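PDB 7CTP: protein Niban 2 from Homo sapiens, which may suppress apoptosis and promote melanoma cell invasion, and is a myristoylated, PH-domain-containing member of the Niban family. Local coordinates for residues A[39-48]-A[301-312]. Residues are numbered along the deposited sequence; the frame is centred on the assembly and turned at random.
Sequences LFNSMRHEIE and QAVIRTDMDQII
Phe-40 is a knob in a hole formed by Ile-304, Met-308, Ile-311 and Ile-312. Over one face of its ring lies the CG2 methyl of Ile-311, a CH-pi contact 3.9 Å from the ring centroid. CG1 of Ile-312 meets the ring edge in plane. Met-308 SD approaches obliquely, 3.6 Å from Phe-40 CE1, as a Met-aromatic contact. Bends at chi2 (66°) and chi3 (71°) turn the Met-308 methyl back to the other helix, where CE lies 3.8 Å from Ile-47 CD1. The Met-308 side chain is a knob in return, among Phe-40, Met-43, Arg-44 and Ile-47.

Toward the N-terminal ends of the segments, Met-43 SD touches Ile-304 CG2 at 3.8 Å. The Met-43 CE methyl sits over one face of the Arg-305 guanidinium, offset toward its rim. Leu-39 packs on Ile-304 CD1.

At the C-terminal ends, Arg-44 runs extended and lays its guanidinium flat on Ile-312, whose CG1 is 3.7 Å above the plane. Arg-44 NE makes a weak hydrogen bond, part of a salt bridge, to Glu-48 OE2 (3.3 Å), one turn on in the same helix. With only an alanine in place of Arg-44, Ile-312 would probably lose its cover and Glu-48 this charge partner.

The segments belong to helices 10-48 and 260-337 and cross at -56°. Phe-529, from a loop, also touches Ile-304. With no polar bond between the two segments, their pairing rests on the fit of apolar side chains and the Met-aromatic contact, and both guanidinium groups turn a face to aliphatic groups at the margin.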
loop_
_atom_site.group_PDB
_atom_site.type_symbol
_atom_site.label_atom_id
_atom_site.label_comp_id
_atom_site.label_asym_id
_atom_site.label_seq_id
_atom_site.Cartn_x
_atom_site.Cartn_y
_atom_site.Cartn_z
ATOM N N LEU A 39 -4.896 -3.307 20.101
ATOM C CA LEU A 39 -4.358 -2.565 21.239
ATOM C C LEU A 39 -3.623 -3.495 22.193
ATOM O O LEU A 39 -2.502 -3.201 22.628
ATOM C CB LEU A 39 -5.488 -1.835 21.965
ATOM C CG LEU A 39 -5.088 -1.013 23.198
ATOM C CD1 LEU A 39 -4.181 0.138 22.793
ATOM C CD2 LEU A 39 -6.342 -0.489 23.891
ATOM N N PHE A 40 -4.237 -4.632 22.524
ATOM C CA PHE A 40 -3.577 -5.587 23.410
ATOM C C PHE A 40 -2.255 -6.073 22.822
ATOM O O PHE A 40 -1.243 -6.162 23.530
ATOM C CB PHE A 40 -4.491 -6.775 23.694
ATOM C CG PHE A 40 -3.806 -7.863 24.460
ATOM C CD1 PHE A 40 -3.631 -7.751 25.828
ATOM C CD2 PHE A 40 -3.295 -8.977 23.807
ATOM C CE1 PHE A 40 -2.980 -8.743 26.538
ATOM C CE2 PHE A 40 -2.642 -9.971 24.518
ATOM C CZ PHE A 40 -2.492 -9.852 25.887
ATOM N N ASN A 41 -2.245 -6.420 21.530
ATOM C CA ASN A 41 -1.016 -6.953 20.936
ATOM C C ASN A 41 0.101 -5.917 20.949
ATOM O O ASN A 41 1.269 -6.246 21.205
ATOM C CB ASN A 41 -1.273 -7.433 19.507
ATOM C CG ASN A 41 -2.145 -8.675 19.453
ATOM O OD1 ASN A 41 -2.168 -9.477 20.389
ATOM N ND2 ASN A 41 -2.859 -8.843 18.345
ATOM N N SER A 42 -0.237 -4.659 20.673
ATOM C CA SER A 42 0.771 -3.608 20.659
ATOM C C SER A 42 1.285 -3.359 22.067
ATOM O O SER A 42 2.498 -3.252 22.291
ATOM C CB SER A 42 0.199 -2.325 20.053
ATOM O OG SER A 42 1.133 -1.251 20.125
ATOM N N MET A 43 0.373 -3.296 23.039
ATOM C CA MET A 43 0.805 -3.068 24.413
ATOM C C MET A 43 1.614 -4.238 24.943
ATOM O O MET A 43 2.564 -4.039 25.710
ATOM C CB MET A 43 -0.396 -2.798 25.310
ATOM C CG MET A 43 -1.007 -1.455 25.043
ATOM S SD MET A 43 -2.313 -1.116 26.221
ATOM C CE MET A 43 -1.354 -0.903 27.737
ATOM N N ARG A 44 1.268 -5.463 24.546
ATOM C CA ARG A 44 2.053 -6.601 25.008
ATOM C C ARG A 44 3.482 -6.512 24.490
ATOM O O ARG A 44 4.437 -6.774 25.233
ATOM C CB ARG A 44 1.401 -7.915 24.595
ATOM C CG ARG A 44 2.055 -9.132 25.244
ATOM C CD ARG A 44 1.372 -10.410 24.820
ATOM N NE ARG A 44 2.048 -11.592 25.345
ATOM C CZ ARG A 44 1.726 -12.836 25.010
ATOM N NH1 ARG A 44 0.739 -13.054 24.151
ATOM N NH2 ARG A 44 2.386 -13.862 25.534
ATOM N N HIS A 45 3.647 -6.107 23.224
ATOM C CA HIS A 45 4.984 -5.957 22.655
ATOM C C HIS A 45 5.788 -4.907 23.412
ATOM O O HIS A 45 6.957 -5.127 23.749
ATOM C CB HIS A 45 4.891 -5.595 21.171
ATOM C CG HIS A 45 4.653 -6.769 20.276
ATOM N ND1 HIS A 45 5.366 -7.944 20.381
ATOM C CD2 HIS A 45 3.777 -6.949 19.258
ATOM C CE1 HIS A 45 4.940 -8.799 19.468
ATOM N NE2 HIS A 45 3.976 -8.220 18.773
ATOM N N GLU A 46 5.173 -3.756 23.696
ATOM C CA GLU A 46 5.886 -2.680 24.378
ATOM C C GLU A 46 6.251 -3.085 25.800
ATOM O O GLU A 46 7.406 -2.944 26.222
ATOM C CB GLU A 46 5.043 -1.405 24.378
ATOM C CG GLU A 46 4.839 -0.809 22.991
ATOM C CD GLU A 46 3.825 0.321 22.971
ATOM O OE1 GLU A 46 2.783 0.203 23.647
ATOM O OE2 GLU A 46 4.068 1.325 22.270
ATOM N N ILE A 47 5.280 -3.626 26.540
ATOM C CA ILE A 47 5.474 -3.915 27.957
ATOM C C ILE A 47 6.461 -5.060 28.149
ATOM O O ILE A 47 7.286 -5.042 29.075
ATOM C CB ILE A 47 4.114 -4.211 28.617
ATOM C CG1 ILE A 47 3.312 -2.919 28.781
ATOM C CG2 ILE A 47 4.302 -4.911 29.956
ATOM C CD1 ILE A 47 1.859 -3.145 29.129
ATOM N N GLU A 48 6.396 -6.070 27.286
ATOM C CA GLU A 48 7.335 -7.180 27.360
ATOM C C GLU A 48 8.644 -6.891 26.637
ATOM O O GLU A 48 9.584 -7.685 26.746
ATOM C CB GLU A 48 6.688 -8.452 26.800
ATOM C CG GLU A 48 5.542 -8.983 27.673
ATOM C CD GLU A 48 5.014 -10.338 27.231
ATOM O OE1 GLU A 48 4.416 -11.041 28.074
ATOM O OE2 GLU A 48 5.186 -10.698 26.051
ATOM N N GLN A 301 -6.592 0.577 27.894
ATOM C CA GLN A 301 -5.177 0.474 28.244
ATOM C C GLN A 301 -5.000 0.128 29.717
ATOM O O GLN A 301 -4.146 -0.694 30.073
ATOM C CB GLN A 301 -4.451 1.777 27.900
ATOM C CG GLN A 301 -4.412 2.054 26.396
ATOM C CD GLN A 301 -3.878 3.430 26.058
ATOM O OE1 GLN A 301 -3.912 3.847 24.901
ATOM N NE2 GLN A 301 -3.374 4.138 27.062
ATOM N N ALA A 302 -5.817 0.725 30.585
ATOM C CA ALA A 302 -5.685 0.465 32.013
ATOM C C ALA A 302 -5.991 -0.993 32.333
ATOM O O ALA A 302 -5.290 -1.619 33.141
ATOM C CB ALA A 302 -6.599 1.394 32.806
ATOM N N VAL A 303 -7.026 -1.555 31.699
ATOM C CA VAL A 303 -7.371 -2.953 31.945
ATOM C C VAL A 303 -6.275 -3.874 31.414
ATOM O O VAL A 303 -5.873 -4.836 32.082
ATOM C CB VAL A 303 -8.742 -3.290 31.333
ATOM C CG1 VAL A 303 -9.004 -4.784 31.436
ATOM C CG2 VAL A 303 -9.855 -2.479 32.027
ATOM N N ILE A 304 -5.776 -3.592 30.204
ATOM C CA ILE A 304 -4.710 -4.410 29.616
ATOM C C ILE A 304 -3.462 -4.391 30.492
ATOM O O ILE A 304 -2.831 -5.431 30.730
ATOM C CB ILE A 304 -4.386 -3.929 28.189
ATOM C CG1 ILE A 304 -5.520 -4.294 27.231
ATOM C CG2 ILE A 304 -3.041 -4.504 27.718
ATOM C CD1 ILE A 304 -5.523 -3.466 25.938
ATOM N N ARG A 305 -3.072 -3.202 30.964
ATOM C CA ARG A 305 -1.855 -3.082 31.759
ATOM C C ARG A 305 -2.002 -3.813 33.086
ATOM O O ARG A 305 -1.077 -4.504 33.527
ATOM C CB ARG A 305 -1.524 -1.604 31.988
ATOM C CG ARG A 305 -0.046 -1.312 32.188
ATOM C CD ARG A 305 0.176 0.178 32.465
ATOM N NE ARG A 305 -0.262 1.045 31.369
ATOM C CZ ARG A 305 0.428 1.253 30.249
ATOM N NH1 ARG A 305 -0.040 2.079 29.324
ATOM N NH2 ARG A 305 1.590 0.636 30.053
ATOM N N THR A 306 -3.167 -3.682 33.722
ATOM C CA THR A 306 -3.403 -4.323 35.013
ATOM C C THR A 306 -3.523 -5.838 34.876
ATOM O O THR A 306 -2.955 -6.596 35.677
ATOM C CB THR A 306 -4.670 -3.752 35.647
ATOM O OG1 THR A 306 -4.512 -2.340 35.826
ATOM C CG2 THR A 306 -4.940 -4.405 36.994
ATOM N N ASP A 307 -4.270 -6.300 33.875
ATOM C CA ASP A 307 -4.659 -7.698 33.769
ATOM C C ASP A 307 -3.844 -8.474 32.745
ATOM O O ASP A 307 -4.209 -9.608 32.425
ATOM C CB ASP A 307 -6.145 -7.809 33.427
ATOM C CG ASP A 307 -7.041 -7.396 34.579
ATOM O OD1 ASP A 307 -6.573 -7.437 35.739
ATOM O OD2 ASP A 307 -8.207 -7.025 34.322
ATOM N N MET A 308 -2.747 -7.893 32.253
ATOM C CA MET A 308 -1.908 -8.478 31.212
ATOM C C MET A 308 -1.675 -9.977 31.380
ATOM O O MET A 308 -1.948 -10.768 30.470
ATOM C CB MET A 308 -0.571 -7.733 31.183
ATOM C CG MET A 308 0.446 -8.310 30.219
ATOM S SD MET A 308 -0.079 -8.149 28.501
ATOM C CE MET A 308 0.084 -6.375 28.266
ATOM N N ASP A 309 -1.176 -10.389 32.547
ATOM C CA ASP A 309 -0.824 -11.795 32.734
ATOM C C ASP A 309 -2.052 -12.698 32.678
ATOM O O ASP A 309 -1.977 -13.826 32.178
ATOM C CB ASP A 309 -0.084 -11.976 34.059
ATOM C CG ASP A 309 1.278 -11.322 34.057
ATOM O OD1 ASP A 309 1.787 -11.009 32.960
ATOM O OD2 ASP A 309 1.843 -11.130 35.154
ATOM N N GLN A 310 -3.187 -12.222 33.185
ATOM C CA GLN A 310 -4.405 -13.025 33.167
ATOM C C GLN A 310 -4.983 -13.116 31.757
ATOM O O GLN A 310 -5.545 -14.150 31.370
ATOM C CB GLN A 310 -5.427 -12.439 34.139
ATOM C CG GLN A 310 -5.039 -12.574 35.622
ATOM C CD GLN A 310 -3.709 -11.901 35.968
ATOM O OE1 GLN A 310 -3.513 -10.703 35.729
ATOM N NE2 GLN A 310 -2.780 -12.680 36.525
ATOM N N ILE A 311 -4.866 -12.035 30.980
ATOM C CA ILE A 311 -5.303 -12.080 29.584
ATOM C C ILE A 311 -4.460 -13.077 28.796
ATOM O O ILE A 311 -4.990 -13.888 28.024
ATOM C CB ILE A 311 -5.256 -10.672 28.957
ATOM C CG1 ILE A 311 -6.215 -9.730 29.693
ATOM C CG2 ILE A 311 -5.632 -10.736 27.469
ATOM C CD1 ILE A 311 -6.119 -8.283 29.242
ATOM N N ILE A 312 -3.140 -13.062 29.003
ATOM C CA ILE A 312 -2.263 -14.010 28.315
ATOM C C ILE A 312 -2.643 -15.443 28.670
ATOM O O ILE A 312 -2.710 -16.325 27.804
ATOM C CB ILE A 312 -0.791 -13.719 28.655
ATOM C CG1 ILE A 312 -0.366 -12.352 28.108
ATOM C CG2 ILE A 312 0.112 -14.826 28.101
ATOM C CD1 ILE A 312 0.962 -11.874 28.664
#